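Local structure of beta-galactosidase (Trichoderma reesei, 3OG2) at residues L427-G432 with T463-T468. The protein probably hydrolyses terminal non-reducing beta-D-galactose residues of beta-D-galactosides, as a glycoside hydrolase of family 35. Sequence-based numbering, arbitrary orientation.
Sequences LPTSAG and TLLYST
Leu465 reaches across to the turn at Thr429-Gly432 with a single methyl: CD1 meets the side chains of three successive residues, Thr429, Ser430 and Ala431. With CG anti to the backbone N (chi1 179°), the side chain runs from the corner at Leu465 so that its end comes nearer the turn, and it crosses that of Thr429 at about a right angle. CD1 lies 3.9 Å from both CB and OG1 of Thr429, while CG2 of Thr429 sits 3.9 Å from the carbonyl O of Leu465. CD1 of Leu465 comes nearest to OG of Ser430, at 3.5 Å, a hydroxyl whose hydrogen bond goes chiefly to Asp456 OD1; CB of Ala431, 4.1 Å from the same methyl, gives the apolar contact. No hydrogen bond joins the two segments. Residues Thr429 to Gly432 form a type I beta turn, closed by the bond from Gly432 N to Thr429 O, after strand 421-427; it packs on strand 462-467 of the antiparallel sheet in domain 2, where the chain bends at Leu465. Thr429 holds the turn from within. Its chi1 of 74° places OG1 between the backbone N and the carbonyl carbon, where it accepts from Ala431 N at 2.9 Å, an ST turn with a bent N-H...O angle of 141°, and donates to Gly432 O at 2.7 Å on an in-plane lone pair of that carbonyl. A valine in place of Thr429 would probably leave Ala431 N and Gly432 O without this shared hydroxyl, and the turn less well held in its own shape. Strand 450-459 lies alongside, its Asp456 touching both Thr429 and Leu465 and pairing through its backbone with the latter.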
ATOM      1  N   LEU A 427      13.344 -12.949  35.878  1.00 12.86           N
ATOM      2  CA  LEU A 427      13.940 -11.872  35.084  1.00 13.31           C
ATOM      3  C   LEU A 427      14.946 -11.112  35.936  1.00 12.99           C
ATOM      4  O   LEU A 427      14.729 -10.932  37.141  1.00 15.35           O
ATOM      5  CB  LEU A 427      12.879 -10.868  34.586  1.00 11.44           C
ATOM      6  CG  LEU A 427      11.772 -11.485  33.732  1.00 10.87           C
ATOM      7  CD1 LEU A 427      10.759 -10.444  33.287  1.00 13.87           C
ATOM      8  CD2 LEU A 427      12.304 -12.208  32.502  1.00 14.46           C
ATOM      9  N   PRO A 428      15.997 -10.668  35.311  1.00 12.83           N
ATOM     10  CA  PRO A 428      16.958  -9.816  36.013  1.00 13.62           C
ATOM     11  C   PRO A 428      16.386  -8.425  36.234  1.00 13.25           C
ATOM     12  O   PRO A 428      15.722  -7.848  35.333  1.00 15.21           O
ATOM     13  CB  PRO A 428      18.166  -9.799  35.064  1.00 14.52           C
ATOM     14  CG  PRO A 428      17.544  -9.979  33.704  1.00 14.17           C
ATOM     15  CD  PRO A 428      16.402 -10.945  33.909  1.00 14.71           C
ATOM     16  N   THR A 429      16.636  -7.882  37.427  1.00 15.55           N
ATOM     17  CA  THR A 429      16.226  -6.530  37.734  1.00 15.14           C
ATOM     18  C   THR A 429      17.328  -5.874  38.588  1.00 18.12           C
ATOM     19  O   THR A 429      18.196  -6.570  39.090  1.00 17.56           O
ATOM     20  CB  THR A 429      14.908  -6.383  38.517  1.00 15.24           C
ATOM     21  OG1 THR A 429      15.132  -6.757  39.877  1.00 18.06           O
ATOM     22  CG2 THR A 429      13.824  -7.306  38.000  1.00 18.22           C
ATOM     23  N   SER A 430      17.256  -4.555  38.729  1.00 18.00           N
ATOM     24  CA  SER A 430      18.107  -3.824  39.673  1.00 18.37           C
ATOM     25  C   SER A 430      17.936  -4.285  41.113  1.00 20.62           C
ATOM     26  O   SER A 430      18.786  -3.988  41.957  1.00 25.42           O
ATOM     27  CB  SER A 430      17.786  -2.332  39.641  1.00 19.05           C
ATOM     28  OG  SER A 430      16.388  -2.131  39.961  1.00 18.94           O
ATOM     29  N   ALA A 431      16.874  -5.027  41.430  1.00 19.06           N
ATOM     30  CA  ALA A 431      16.771  -5.577  42.769  1.00 22.36           C
ATOM     31  C   ALA A 431      17.171  -7.055  42.807  1.00 23.52           C
ATOM     32  O   ALA A 431      16.917  -7.691  43.827  1.00 26.53           O
ATOM     33  CB  ALA A 431      15.344  -5.330  43.271  1.00 22.77           C
ATOM     34  N   GLY A 432      17.760  -7.603  41.743  1.00 19.96           N
ATOM     35  CA  GLY A 432      18.186  -8.985  41.611  1.00 20.69           C
ATOM     36  C   GLY A 432      17.203  -9.767  40.758  1.00 16.95           C
ATOM     37  O   GLY A 432      16.246  -9.237  40.184  1.00 19.17           O
ATOM     38  N   THR A 463       9.766   4.421  38.268  1.00 13.52           N
ATOM     39  CA  THR A 463      10.348   3.278  37.545  1.00 14.88           C
ATOM     40  C   THR A 463       9.541   2.027  37.783  1.00 12.36           C
ATOM     41  O   THR A 463       9.194   1.765  38.953  1.00 12.60           O
ATOM     42  CB  THR A 463      11.785   2.985  37.998  1.00 18.66           C
ATOM     43  OG1 THR A 463      12.562   4.186  37.873  1.00 23.12           O
ATOM     44  CG2 THR A 463      12.410   1.887  37.124  1.00 24.07           C
ATOM     45  N   LEU A 464       9.229   1.341  36.687  1.00 13.28           N
ATOM     46  CA  LEU A 464       8.665   0.005  36.849  1.00 13.47           C
ATOM     47  C   LEU A 464       9.796  -0.965  37.094  1.00 11.43           C
ATOM     48  O   LEU A 464      10.597  -1.188  36.174  1.00 12.85           O
ATOM     49  CB  LEU A 464       7.948  -0.542  35.608  1.00 15.88           C
ATOM     50  CG  LEU A 464       6.730   0.272  35.199  1.00 16.12           C
ATOM     51  CD1 LEU A 464       6.156  -0.202  33.866  1.00 12.93           C
ATOM     52  CD2 LEU A 464       5.651   0.134  36.246  1.00 29.32           C
ATOM     53  N   LEU A 465       9.880  -1.527  38.283  1.00 12.12           N
ATOM     54  CA  LEU A 465      10.884  -2.571  38.524  1.00 12.37           C
ATOM     55  C   LEU A 465      10.641  -3.707  37.560  1.00 11.67           C
ATOM     56  O   LEU A 465      11.610  -4.243  36.992  1.00 12.93           O
ATOM     57  CB  LEU A 465      10.758  -2.974  39.982  1.00 14.22           C
ATOM     58  CG  LEU A 465      11.752  -4.081  40.365  1.00 14.02           C
ATOM     59  CD1 LEU A 465      13.152  -3.487  40.360  1.00 16.10           C
ATOM     60  CD2 LEU A 465      11.389  -4.676  41.721  1.00 15.02           C
ATOM     61  N   TYR A 466       9.365  -4.052  37.326  1.00 11.01           N
ATOM     62  CA  TYR A 466       9.052  -4.975  36.224  1.00 10.94           C
ATOM     63  C   TYR A 466       7.594  -4.761  35.844  1.00  9.35           C
ATOM     64  O   TYR A 466       6.810  -4.262  36.663  1.00 11.05           O
ATOM     65  CB  TYR A 466       9.319  -6.439  36.559  1.00 10.83           C
ATOM     66  CG  TYR A 466       8.552  -6.920  37.788  1.00 11.64           C
ATOM     67  CD1 TYR A 466       7.249  -7.387  37.714  1.00 10.99           C
ATOM     68  CD2 TYR A 466       9.172  -6.908  39.050  1.00 12.73           C
ATOM     69  CE1 TYR A 466       6.532  -7.841  38.832  1.00 11.41           C
ATOM     70  CE2 TYR A 466       8.461  -7.345  40.169  1.00 12.54           C
ATOM     71  CZ  TYR A 466       7.168  -7.810  40.050  1.00 12.64           C
ATOM     72  OH  TYR A 466       6.538  -8.201  41.223  1.00 14.73           O
ATOM     73  N   SER A 467       7.263  -5.223  34.661  1.00  9.89           N
ATOM     74  CA  SER A 467       5.847  -5.402  34.327  1.00  9.82           C
ATOM     75  C   SER A 467       5.682  -6.567  33.371  1.00  9.31           C
ATOM     76  O   SER A 467       6.465  -6.650  32.389  1.00 10.20           O
ATOM     77  CB  SER A 467       5.300  -4.137  33.659  1.00 10.89           C
ATOM     78  OG  SER A 467       3.924  -4.348  33.304  1.00 10.04           O
ATOM     79  N   THR A 468       4.703  -7.422  33.632  1.00  9.24           N
ATOM     80  CA  THR A 468       4.362  -8.455  32.681  1.00  9.63           C
ATOM     81  C   THR A 468       3.329  -7.903  31.704  1.00 10.13           C
ATOM     82  O   THR A 468       3.321  -8.268  30.510  1.00 11.91           O
ATOM     83  CB  THR A 468       3.803  -9.717  33.345  1.00 10.59           C
ATOM     84  OG1 THR A 468       2.552  -9.404  33.981  1.00 11.49           O
ATOM     85  CG2 THR A 468       4.723 -10.216  34.469  1.00 13.26           C
TER